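Local coordinates for protein glycoside Hydrolase (PDB 5TA0) that probably hydrolyses agarose as a family 86 glycoside hydrolase, here an engineered variant caught with neoagarooctaose in its binding cleft, at residues A[320-325]-A[363-368]; A[244-249]-A[277-282]; A[303-308]-A[358-363]; A[136-141]-A[196-201]. One frame throughout, in Å; residues are numbered along the deposited sequence.

Contact 1 of 4, residues A[320-325]-A[363-368]. With GAL (beta-D-galactopyranose), chain C.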
# COMPACT_ATOMS: atom_id res chain seq x y z
N PRO A 320 0.88 -0.87 12.91
CA PRO A 320 0.78 -0.02 11.71
C PRO A 320 1.37 -0.73 10.49
O PRO A 320 2.41 -1.37 10.61
CB PRO A 320 1.59 1.23 12.07
CG PRO A 320 1.62 1.26 13.57
CD PRO A 320 1.59 -0.18 14.01
N LEU A 321 0.69 -0.60 9.36
CA LEU A 321 1.09 -1.28 8.13
C LEU A 321 1.61 -0.27 7.10
O LEU A 321 0.93 0.74 6.81
CB LEU A 321 -0.08 -2.06 7.53
CG LEU A 321 0.20 -2.87 6.26
CD1 LEU A 321 1.17 -4.01 6.52
CD2 LEU A 321 -1.10 -3.41 5.66
N MET A 322 2.77 -0.55 6.55
CA MET A 322 3.35 0.18 5.45
C MET A 322 3.27 -0.66 4.19
O MET A 322 3.51 -1.87 4.22
CB MET A 322 4.81 0.46 5.76
CG MET A 322 5.62 0.99 4.59
SD MET A 322 7.34 1.35 5.00
CE MET A 322 7.11 2.77 6.07
N ILE A 323 2.94 -0.02 3.08
CA ILE A 323 3.02 -0.66 1.75
C ILE A 323 4.04 0.15 0.96
O ILE A 323 3.72 1.15 0.33
CB ILE A 323 1.64 -0.79 1.06
CG1 ILE A 323 0.60 -1.45 1.99
CG2 ILE A 323 1.76 -1.66 -0.18
CD1 ILE A 323 -0.24 -0.46 2.74
N SER A 324 5.32 -0.27 1.02
CA SER A 324 6.36 0.61 0.52
C SER A 324 6.59 0.54 -0.99
O SER A 324 7.32 1.36 -1.53
CB SER A 324 7.67 0.38 1.24
OG SER A 324 8.08 -0.97 1.22
N GLN A 325 5.97 -0.44 -1.64
CA GLN A 325 5.86 -0.52 -3.12
C GLN A 325 4.53 -1.16 -3.47
O GLN A 325 4.23 -2.23 -2.95
CB GLN A 325 6.94 -1.40 -3.74
CG GLN A 325 8.38 -0.89 -3.62
CD GLN A 325 9.41 -1.85 -4.18
OE1 GLN A 325 9.11 -2.70 -5.07
NE2 GLN A 325 10.62 -1.73 -3.70
N ASN A 363 -4.87 2.29 10.32
CA ASN A 363 -3.83 1.25 10.50
C ASN A 363 -2.84 1.16 9.34
O ASN A 363 -2.12 0.15 9.21
CB ASN A 363 -4.49 -0.11 10.70
CG ASN A 363 -5.18 -0.22 12.04
OD1 ASN A 363 -4.66 0.22 13.07
ND2 ASN A 363 -6.34 -0.84 12.05
N ILE A 364 -2.80 2.18 8.50
CA ILE A 364 -1.78 2.29 7.45
C ILE A 364 -0.93 3.51 7.72
O ILE A 364 -1.45 4.61 7.84
CB ILE A 364 -2.41 2.30 6.03
CG1 ILE A 364 -2.92 0.87 5.77
CG2 ILE A 364 -1.40 2.79 4.99
CD1 ILE A 364 -3.48 0.59 4.43
N CYS A 365 0.37 3.30 7.87
CA CYS A 365 1.25 4.42 8.19
C CYS A 365 1.84 5.08 6.95
O CYS A 365 2.36 6.19 7.02
CB CYS A 365 2.36 4.01 9.16
SG CYS A 365 3.48 2.69 8.62
N TYR A 366 1.81 4.39 5.81
CA TYR A 366 2.43 4.90 4.57
C TYR A 366 2.10 3.94 3.45
O TYR A 366 2.19 2.72 3.66
CB TYR A 366 3.97 4.92 4.73
CG TYR A 366 4.73 6.13 4.22
CD1 TYR A 366 5.82 6.59 4.91
CD2 TYR A 366 4.38 6.77 3.05
CE1 TYR A 366 6.57 7.66 4.45
CE2 TYR A 366 5.09 7.85 2.58
CZ TYR A 366 6.21 8.28 3.26
OH TYR A 366 6.92 9.35 2.74
N ALA A 367 1.71 4.43 2.29
CA ALA A 367 1.50 3.58 1.12
C ALA A 367 2.12 4.32 -0.05
O ALA A 367 1.75 5.49 -0.29
CB ALA A 367 0.02 3.31 0.90
N MET A 368 3.05 3.69 -0.77
CA MET A 368 3.84 4.39 -1.78
C MET A 368 3.75 3.69 -3.12
O MET A 368 4.30 2.59 -3.30
CB MET A 368 5.30 4.48 -1.33
CG MET A 368 6.23 5.32 -2.19
SD MET A 368 7.77 5.73 -1.34
CE MET A 368 7.15 6.95 -0.19
C1 GAL C . 11.33 -5.60 -8.01
C2 GAL C . 12.06 -4.89 -6.88
C3 GAL C . 12.41 -3.44 -7.17
C4 GAL C . 12.75 -3.19 -8.64
C5 GAL C . 11.80 -3.86 -9.58
C6 GAL C . 12.11 -3.67 -11.08
O2 GAL C . 11.26 -4.89 -5.71
O3 GAL C . 13.57 -3.21 -6.35
O4 GAL C . 14.08 -3.68 -8.87
O5 GAL C . 11.87 -5.25 -9.28
O6 GAL C . 12.04 -2.30 -11.51
O HOH W 1 7.16 2.55 -4.00

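Contact 2 of 4, residues A[244-249]-A[277-282]. With AAL (3,6-anhydro-alpha-L-galactopyranose), chain B; GAL (beta-D-galactopyranose), chain D.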
# COMPACT_ATOMS: atom_id res chain seq x y z
N GLY A 244 9.38 -4.56 9.23
CA GLY A 244 9.67 -5.68 8.35
C GLY A 244 8.40 -6.44 8.01
O GLY A 244 7.32 -6.08 8.49
N TYR A 245 8.49 -7.49 7.20
CA TYR A 245 9.72 -7.97 6.56
C TYR A 245 9.86 -7.55 5.11
O TYR A 245 10.76 -8.00 4.44
CB TYR A 245 9.96 -9.46 6.77
CG TYR A 245 9.08 -10.46 6.03
CD1 TYR A 245 9.37 -10.88 4.73
CD2 TYR A 245 8.00 -11.07 6.67
CE1 TYR A 245 8.60 -11.86 4.11
CE2 TYR A 245 7.24 -12.03 6.04
CZ TYR A 245 7.55 -12.43 4.77
OH TYR A 245 6.79 -13.41 4.18
N CYS A 246 8.98 -6.64 4.65
CA CYS A 246 9.05 -6.01 3.32
C CYS A 246 8.85 -7.06 2.24
O CYS A 246 9.67 -7.24 1.34
CB CYS A 246 10.35 -5.22 3.18
SG CYS A 246 10.39 -4.09 1.81
N THR A 247 7.73 -7.76 2.36
CA THR A 247 7.44 -8.96 1.58
C THR A 247 7.20 -8.68 0.10
O THR A 247 6.33 -7.89 -0.25
CB THR A 247 6.17 -9.59 2.18
OG1 THR A 247 6.34 -9.65 3.61
CG2 THR A 247 5.88 -10.97 1.58
N ALA A 248 7.89 -9.38 -0.78
CA ALA A 248 7.71 -9.24 -2.23
C ALA A 248 6.33 -9.67 -2.70
O ALA A 248 5.72 -8.95 -3.51
CB ALA A 248 8.78 -10.02 -2.99
N PHE A 249 5.86 -10.82 -2.19
CA PHE A 249 4.65 -11.48 -2.69
C PHE A 249 3.95 -12.16 -1.53
O PHE A 249 4.17 -13.34 -1.27
CB PHE A 249 5.00 -12.51 -3.79
CG PHE A 249 5.66 -11.90 -4.98
CD1 PHE A 249 4.96 -11.03 -5.81
CD2 PHE A 249 7.03 -12.09 -5.23
CE1 PHE A 249 5.59 -10.40 -6.88
CE2 PHE A 249 7.65 -11.47 -6.31
CZ PHE A 249 6.93 -10.62 -7.13
N PHE A 277 6.46 -1.26 12.96
CA PHE A 277 5.49 -1.33 11.88
C PHE A 277 5.77 -2.58 11.06
O PHE A 277 6.88 -3.14 11.12
CB PHE A 277 5.52 -0.05 11.00
CG PHE A 277 6.81 0.18 10.27
CD1 PHE A 277 7.88 0.83 10.91
CD2 PHE A 277 6.98 -0.23 8.96
CE1 PHE A 277 9.08 1.05 10.24
CE2 PHE A 277 8.17 -0.00 8.31
CZ PHE A 277 9.22 0.62 8.94
N PHE A 278 4.73 -3.04 10.36
CA PHE A 278 4.84 -4.13 9.39
C PHE A 278 4.89 -3.52 8.01
O PHE A 278 4.31 -2.44 7.80
CB PHE A 278 3.67 -5.09 9.54
CG PHE A 278 3.73 -5.95 10.78
CD1 PHE A 278 4.93 -6.19 11.47
CD2 PHE A 278 2.57 -6.53 11.29
CE1 PHE A 278 4.95 -7.02 12.59
CE2 PHE A 278 2.60 -7.34 12.39
CZ PHE A 278 3.78 -7.59 13.06
N THR A 279 5.56 -4.18 7.08
CA THR A 279 5.69 -3.66 5.73
C THR A 279 5.65 -4.78 4.70
O THR A 279 6.28 -5.86 4.90
CB THR A 279 6.94 -2.76 5.60
OG1 THR A 279 7.04 -2.34 4.23
CG2 THR A 279 8.20 -3.45 6.02
N ILE A 280 4.87 -4.55 3.64
CA ILE A 280 4.69 -5.47 2.53
C ILE A 280 4.69 -4.72 1.22
O ILE A 280 4.53 -3.49 1.19
CB ILE A 280 3.40 -6.29 2.66
CG1 ILE A 280 2.15 -5.39 2.64
CG2 ILE A 280 3.42 -7.16 3.91
CD1 ILE A 280 0.83 -6.15 2.73
N HIS A 281 4.87 -5.45 0.13
CA HIS A 281 4.64 -4.97 -1.22
C HIS A 281 3.44 -5.65 -1.82
O HIS A 281 3.20 -6.80 -1.56
CB HIS A 281 5.89 -5.21 -2.06
CG HIS A 281 7.07 -4.42 -1.58
ND1 HIS A 281 8.35 -4.62 -2.04
CD2 HIS A 281 7.14 -3.41 -0.68
CE1 HIS A 281 9.17 -3.77 -1.45
NE2 HIS A 281 8.46 -3.01 -0.64
N LEU A 282 2.67 -4.91 -2.62
CA LEU A 282 1.42 -5.46 -3.21
C LEU A 282 1.36 -5.14 -4.70
O LEU A 282 1.14 -3.98 -5.09
CB LEU A 282 0.19 -4.88 -2.49
CG LEU A 282 -0.01 -5.38 -1.07
CD1 LEU A 282 -1.06 -4.54 -0.38
CD2 LEU A 282 -0.37 -6.86 -1.04
C1 AAL B . 10.44 -10.42 -9.89
C2 AAL B . 11.55 -9.51 -10.41
C3 AAL B . 12.06 -8.68 -9.26
C4 AAL B . 10.96 -7.84 -8.67
C5 AAL B . 10.20 -8.93 -7.96
C6 AAL B . 11.31 -9.67 -7.26
O2 AAL B . 11.06 -8.64 -11.44
O3 AAL B . 12.42 -9.56 -8.18
O4 AAL B . 11.52 -6.98 -7.70
O5 AAL B . 9.58 -9.73 -8.97
C1 GAL D . 8.40 -14.10 -12.41
C2 GAL D . 9.03 -12.72 -12.37
C3 GAL D . 9.29 -12.27 -10.93
C4 GAL D . 8.04 -12.45 -10.08
C5 GAL D . 7.54 -13.88 -10.20
C6 GAL D . 6.34 -14.13 -9.32
O1 GAL D . 8.04 -14.48 -13.75
O2 GAL D . 10.28 -12.71 -13.05
O3 GAL D . 9.72 -10.91 -11.02
O4 GAL D . 7.00 -11.56 -10.50
O5 GAL D . 7.23 -14.12 -11.58
O6 GAL D . 5.92 -15.50 -9.43
O HOH W 2 3.11 -8.25 -4.09

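Contact 3 of 4, residues A[303-308]-A[358-363]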
# COMPACT_ATOMS: atom_id res chain seq x y z
N THR A 303 -5.60 -10.57 2.50
CA THR A 303 -4.22 -10.48 2.95
C THR A 303 -4.11 -9.57 4.18
O THR A 303 -3.56 -9.94 5.21
CB THR A 303 -3.35 -9.93 1.82
OG1 THR A 303 -3.54 -10.74 0.64
CG2 THR A 303 -1.89 -9.90 2.19
N MET A 304 -4.65 -8.37 4.04
CA MET A 304 -4.53 -7.37 5.12
C MET A 304 -5.32 -7.76 6.37
O MET A 304 -4.81 -7.62 7.48
CB MET A 304 -4.90 -5.99 4.61
CG MET A 304 -3.94 -5.46 3.58
SD MET A 304 -4.23 -3.76 3.05
CE MET A 304 -5.68 -3.99 2.08
N ASP A 305 -6.51 -8.31 6.18
CA ASP A 305 -7.29 -8.83 7.33
C ASP A 305 -6.56 -9.93 8.09
O ASP A 305 -6.67 -10.00 9.32
CB ASP A 305 -8.68 -9.34 6.89
CG ASP A 305 -9.72 -8.23 6.71
OD1 ASP A 305 -9.37 -7.03 6.78
OD2 ASP A 305 -10.90 -8.58 6.45
N MET A 306 -5.82 -10.79 7.40
CA MET A 306 -5.14 -11.87 8.07
C MET A 306 -3.98 -11.38 8.93
O MET A 306 -3.80 -11.82 10.06
CB MET A 306 -4.68 -12.90 7.04
CG MET A 306 -4.36 -14.23 7.65
SD MET A 306 -4.42 -15.58 6.45
CE MET A 306 -4.47 -16.99 7.56
N ILE A 307 -3.21 -10.43 8.39
CA ILE A 307 -2.14 -9.81 9.18
C ILE A 307 -2.75 -9.18 10.45
O ILE A 307 -2.27 -9.40 11.56
CB ILE A 307 -1.35 -8.77 8.38
CG1 ILE A 307 -0.57 -9.44 7.23
CG2 ILE A 307 -0.41 -8.01 9.27
CD1 ILE A 307 0.05 -8.44 6.28
N GLU A 308 -3.81 -8.39 10.28
CA GLU A 308 -4.43 -7.72 11.44
C GLU A 308 -4.99 -8.71 12.45
O GLU A 308 -4.76 -8.56 13.65
CB GLU A 308 -5.54 -6.80 10.99
CG GLU A 308 -5.06 -5.59 10.20
CD GLU A 308 -6.19 -4.79 9.58
OE1 GLU A 308 -5.87 -3.84 8.80
OE2 GLU A 308 -7.40 -5.09 9.79
N MET A 358 -7.00 3.67 1.69
CA MET A 358 -7.72 4.81 2.31
C MET A 358 -8.81 4.30 3.26
O MET A 358 -9.09 4.95 4.28
CB MET A 358 -8.30 5.71 1.22
CG MET A 358 -7.25 6.58 0.55
SD MET A 358 -7.70 7.22 -1.09
CE MET A 358 -9.06 8.29 -0.66
N GLU A 359 -9.41 3.15 2.96
CA GLU A 359 -10.40 2.55 3.84
C GLU A 359 -9.82 2.09 5.17
O GLU A 359 -10.60 1.85 6.08
CB GLU A 359 -11.07 1.34 3.22
CG GLU A 359 -11.92 1.63 2.04
CD GLU A 359 -12.51 0.38 1.44
OE1 GLU A 359 -13.02 -0.48 2.20
OE2 GLU A 359 -12.47 0.28 0.21
N ARG A 360 -8.49 1.90 5.25
CA ARG A 360 -7.80 1.49 6.50
C ARG A 360 -6.82 2.48 6.98
O ARG A 360 -5.79 2.13 7.57
CB ARG A 360 -6.94 0.25 6.25
CG ARG A 360 -7.70 -0.86 5.74
CD ARG A 360 -6.85 -2.12 5.72
NE ARG A 360 -7.68 -3.09 5.07
CZ ARG A 360 -7.95 -4.32 5.48
NH1 ARG A 360 -7.40 -4.84 6.57
NH2 ARG A 360 -8.76 -5.06 4.73
N THR A 361 -7.10 3.75 6.74
CA THR A 361 -6.16 4.78 7.00
C THR A 361 -5.67 4.80 8.46
O THR A 361 -4.54 5.17 8.73
CB THR A 361 -6.71 6.14 6.53
OG1 THR A 361 -5.72 7.15 6.69
CG2 THR A 361 -7.99 6.54 7.27
N ASP A 362 -6.52 4.40 9.41
CA ASP A 362 -6.09 4.36 10.81
C ASP A 362 -4.94 3.37 11.08
O ASP A 362 -4.17 3.62 11.97
CB ASP A 362 -7.27 4.02 11.74
CG ASP A 362 -7.92 2.68 11.45
OD1 ASP A 362 -7.97 2.25 10.28
OD2 ASP A 362 -8.43 2.09 12.42
N ASN A 363 -4.87 2.29 10.32
CA ASN A 363 -3.83 1.25 10.50
C ASN A 363 -2.84 1.16 9.34
O ASN A 363 -2.12 0.15 9.21
CB ASN A 363 -4.49 -0.11 10.70
CG ASN A 363 -5.18 -0.22 12.04
OD1 ASN A 363 -4.66 0.22 13.07
ND2 ASN A 363 -6.34 -0.84 12.05
O HOH W 3 -3.21 -3.12 8.78
O HOH W 4 -7.31 -1.75 9.72

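Contact 4 of 4, residues A[136-141]-A[196-201]. With GAL (beta-D-galactopyranose), chain E; AAL (3,6-anhydro-alpha-L-galactopyranose), chain F.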
# COMPACT_ATOMS: atom_id res chain seq x y z
N LEU A 136 11.25 10.32 4.79
CA LEU A 136 11.97 9.23 4.14
C LEU A 136 11.73 7.87 4.74
O LEU A 136 11.83 7.68 5.96
CB LEU A 136 13.47 9.51 4.13
CG LEU A 136 14.37 8.52 3.38
CD1 LEU A 136 14.09 8.61 1.90
CD2 LEU A 136 15.84 8.79 3.70
N ILE A 137 11.45 6.91 3.85
CA ILE A 137 11.57 5.49 4.16
C ILE A 137 12.95 5.04 3.73
O ILE A 137 13.30 5.07 2.56
CB ILE A 137 10.51 4.63 3.41
CG1 ILE A 137 9.09 5.19 3.64
CG2 ILE A 137 10.62 3.16 3.82
CD1 ILE A 137 8.05 4.57 2.74
N LEU A 138 13.76 4.62 4.70
CA LEU A 138 15.07 4.04 4.45
C LEU A 138 14.96 2.51 4.49
O LEU A 138 14.22 1.96 5.29
CB LEU A 138 16.05 4.56 5.52
CG LEU A 138 17.52 4.16 5.35
CD1 LEU A 138 18.11 4.60 4.01
CD2 LEU A 138 18.37 4.75 6.49
N CYS A 139 15.68 1.84 3.59
CA CYS A 139 15.72 0.38 3.55
C CYS A 139 17.02 -0.07 2.94
O CYS A 139 17.60 0.64 2.10
CB CYS A 139 14.53 -0.13 2.72
SG CYS A 139 14.28 -1.92 2.71
N ASN A 140 17.47 -1.26 3.33
CA ASN A 140 18.60 -1.92 2.66
C ASN A 140 18.09 -2.84 1.57
O ASN A 140 17.19 -3.67 1.80
CB ASN A 140 19.39 -2.77 3.66
CG ASN A 140 20.09 -1.94 4.69
OD1 ASN A 140 21.12 -1.33 4.40
ND2 ASN A 140 19.49 -1.85 5.88
N GLN A 141 18.72 -2.77 0.39
CA GLN A 141 18.58 -3.88 -0.57
C GLN A 141 19.16 -5.16 0.04
O GLN A 141 19.95 -5.12 0.99
CB GLN A 141 19.29 -3.53 -1.87
CG GLN A 141 18.62 -2.41 -2.63
CD GLN A 141 19.38 -2.01 -3.86
OE1 GLN A 141 19.90 -2.87 -4.62
NE2 GLN A 141 19.51 -0.71 -4.07
N GLY A 196 11.83 8.92 8.57
CA GLY A 196 10.67 8.62 9.38
C GLY A 196 10.50 7.16 9.74
O GLY A 196 9.91 6.81 10.76
N PHE A 197 11.03 6.28 8.86
CA PHE A 197 10.83 4.83 8.98
C PHE A 197 12.06 4.12 8.45
O PHE A 197 12.57 4.49 7.39
CB PHE A 197 9.63 4.38 8.14
CG PHE A 197 8.34 5.04 8.50
CD1 PHE A 197 7.49 4.48 9.43
CD2 PHE A 197 8.01 6.27 7.95
CE1 PHE A 197 6.28 5.10 9.74
CE2 PHE A 197 6.83 6.91 8.31
CZ PHE A 197 5.97 6.32 9.20
N CYS A 198 12.51 3.10 9.16
CA CYS A 198 13.60 2.22 8.72
C CYS A 198 13.09 0.81 8.55
O CYS A 198 12.91 0.07 9.51
CB CYS A 198 14.77 2.28 9.70
SG CYS A 198 15.63 3.86 9.72
N GLU A 199 12.91 0.43 7.29
CA GLU A 199 12.68 -0.97 6.98
C GLU A 199 14.01 -1.69 7.09
O GLU A 199 15.05 -1.13 6.80
CB GLU A 199 12.13 -1.13 5.56
CG GLU A 199 10.79 -0.45 5.26
CD GLU A 199 10.43 -0.60 3.79
OE1 GLU A 199 11.21 -0.15 2.92
OE2 GLU A 199 9.36 -1.23 3.51
N VAL A 200 13.96 -2.95 7.52
CA VAL A 200 15.20 -3.71 7.70
C VAL A 200 15.84 -4.06 6.35
O VAL A 200 17.02 -3.76 6.09
CB VAL A 200 14.95 -4.96 8.57
CG1 VAL A 200 16.14 -5.91 8.56
CG2 VAL A 200 14.61 -4.52 10.00
N ILE A 201 15.07 -4.73 5.50
CA ILE A 201 15.64 -5.33 4.28
C ILE A 201 14.57 -5.55 3.23
O ILE A 201 13.47 -6.01 3.53
CB ILE A 201 16.41 -6.63 4.65
CG1 ILE A 201 17.26 -7.15 3.48
CG2 ILE A 201 15.48 -7.69 5.20
CD1 ILE A 201 18.14 -8.29 3.86
C1 GAL E . 17.81 1.13 -6.67
C2 GAL E . 18.67 2.32 -6.25
C3 GAL E . 19.88 2.51 -7.18
C4 GAL E . 20.61 1.19 -7.37
C5 GAL E . 19.62 0.13 -7.83
C6 GAL E . 20.27 -1.24 -8.06
O2 GAL E . 17.83 3.48 -6.26
O3 GAL E . 20.74 3.55 -6.67
O4 GAL E . 21.16 0.76 -6.11
O5 GAL E . 18.59 -0.04 -6.85
O6 GAL E . 19.27 -2.20 -8.47
C1 AAL F . 13.66 -1.89 -5.83
C2 AAL F . 14.63 -1.89 -4.63
C3 AAL F . 15.38 -0.58 -4.49
C4 AAL F . 16.01 -0.22 -5.81
C5 AAL F . 14.79 0.15 -6.59
C6 AAL F . 14.03 0.97 -5.60
O2 AAL F . 15.61 -2.93 -4.77
O3 AAL F . 14.42 0.47 -4.31
O4 AAL F . 16.84 0.96 -5.64
O5 AAL F . 14.02 -1.01 -6.90

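Contact 1 of 4, residues A[320-325]-A[363-368]
C365 is one residue too many for its neighbour: L321 pairs with I364 and I323 with A367, so two steps along 321-324 are matched by three steps on the other side, and the chain turns a corner at C365. The backbone keeps its bonds across the irregularity. C365 N donates to L321 O at 2.8 Å, and I323 N reaches Y366 O at 2.9 Å in a nearly straight bond (167°). With chi1 at 60°, the C365 thiol is tucked between its own backbone N and carbonyl carbon, and SG rests 3.9 Å from M322 CB. These are the last two strands, 321-326 and 364-369, of the eight parallel strands of the TIM barrel, joined by helix 340-358 in a beta-alpha-beta unit. On one face of the sheet M322 runs beside Y366, both pointing the same way, with M322 CE 4.0 Å from Y366 CB. On the other, I323 CD1 meets I364 CD1 at 3.8 Å, and F357 of the connecting helix packs on both. Water 1 sits between S324 O and M368 O where the strands part. Beyond it Q325, probably the engineered glutamine replacing a glutamate in this variant, extends to the chain C galactose. Shortening Q325 to an alanine is likely to open a gap beside that sugar and take the amide away from its O2.

Contact 2 of 4, residues A[244-249]-A[277-282]
The H281 imidazole has the carbonyl oxygen of C246 over one face, while in one of the two conformers of C246 the thiol comes in obliquely, SG 3.9 Å from the ring centroid, a contact that holds for that conformer alone. The pair sits where neighbouring barrel strands 242-247 and 277-285 run parallel, at a beta bulge: Y245 bridges T279, but T247 bridges I280. Behind the bulge the Y245 ring, following a cis peptide, carries T247 OG1 3.1 Å above its centre, and W264 both stacks on Y245 and donates to that hydroxyl. Farther out, F249 lines the sugar cleft. Its edge meets the anhydrogalactose of chain B, F249 CZ lying 3.3 Å from O5, and C6 of the chain D galactose is offset over one face. C246 adopts positive backbone angles (65°/55°), and its N bonds to T279 O at 2.8 Å; T247 N adds a long, weak bond to the same oxygen. T279 CG2 lies 3.5 Å from G244 CA, where the glycine offers no side chain. The polar ends of H281 are taken up outside the strand pair, ND1 by E203 and NE2 by S324. Past the last strand bond, water 2 donates to both A248 O and H281 O, at 2.8 and 2.9 Å.

Contact 3 of 4, residues A[303-308]-A[358-363]
R360 reaches from the loop after helix 340-358 to helix 298-315, and its atoms meet E308, M304 and D305. From CB the chain runs straight to NE, chi2 and chi3 both close to 180°, which carries the charged end across to the helix. CD passes 3.7 Å from E308 OE1, and NE lies 3.7 Å from M304 CE. The flat end then settles against the base of the methionine, M304 CB standing 3.4 Å above one face of the guanidinium and offset toward its rim. At the tip, NH1 and NH2 grip D305 end-on, both bonding to the single atom OD1, at 3.0 and 2.9 Å. NH1 has a second acceptor, E308 OE1 at 2.9 Å, which lies in the guanidinium plane although its own carboxylate is turned 51° against it. NH2 is also salt-bridged to E301, one turn before D305 on the helix. Water 4 donates to E308 OE1 and accepts from N363 ND2, extending the network to the end of the loop. A leucine in place of R360 would probably leave D305 and E308 without this shared cation. K529 pairs with both carboxylates, Y531 with E308 and R563 with D305, making this a buried salt-bridge network between helix 298-315 and the loop after helix 340-358, on the outside of the TIM barrel, and the sheet of strands 523-538 and 558-568.

Contact 4 of 4, residues A[136-141]-A[196-201]
The tight part of this strand pair lies between I137-C139 and F197-E199. L138 N bonds to F197 O at 2.9 Å and L138 O accepts E199 N at 2.8 Å. On the inner side E199 crosses I137 obliquely, its OE1 wedged 3.5 Å from I137 CG2 and 3.3 Å from C139 CB. E199 CG stands beside its own backbone N (chi1 -61°) and the chain is extended beyond it, which carries the carboxylate across to I137 and C139 of the neighbouring strand. R83 forms a salt bridge with OE1, while S324 and T279 bond to OE2, so the buried acid is held from several strands of the TIM barrel, in which 134-140 and 197-199 are neighbouring parallel strands. The two ends are slacker. At the partly exposed G196, L136 O receives two weak bonds, from G196 N and F197 N. At the other end the second strand turns a corner at V200 and the ladder lapses: N140 N, 4.2 Å from E199 O, is buried without a partner. The side chain makes up the link, N140 ND2 donating to V200 O at 3.1 Å, with the acceptor in the amide plane and the bond nearly straight (167°). Beyond N140, Q141 leaves strand 134-140 for the sugar cleft, where K89 bonds to its OE1 and NE2 donates to O4 of the chain E galactose at 3.0 Å.

From the N terminus, contact 4 comes first, closing the excursion through helix 170-183 so that strands 134-140 and 197-199 lie side by side. Contact 2 follows in series, returning the chain after helices 258-262 and 264-271. Contact 3 then opens on helix 298-315, and contact 1 opens before it has closed: the two cross, sharing N363, where the loop that ends contact 3 leads into the last barrel strand. Contacts 1, 2 and 4 belong to one parallel sheet; contacts 1 and 2 meet directly through the M322 N to F278 O bond. Contact 3 sits outside it, with I307 packing on F278 and M304 on L321, and stays about 10 Å from contact 4 at the nearest atoms.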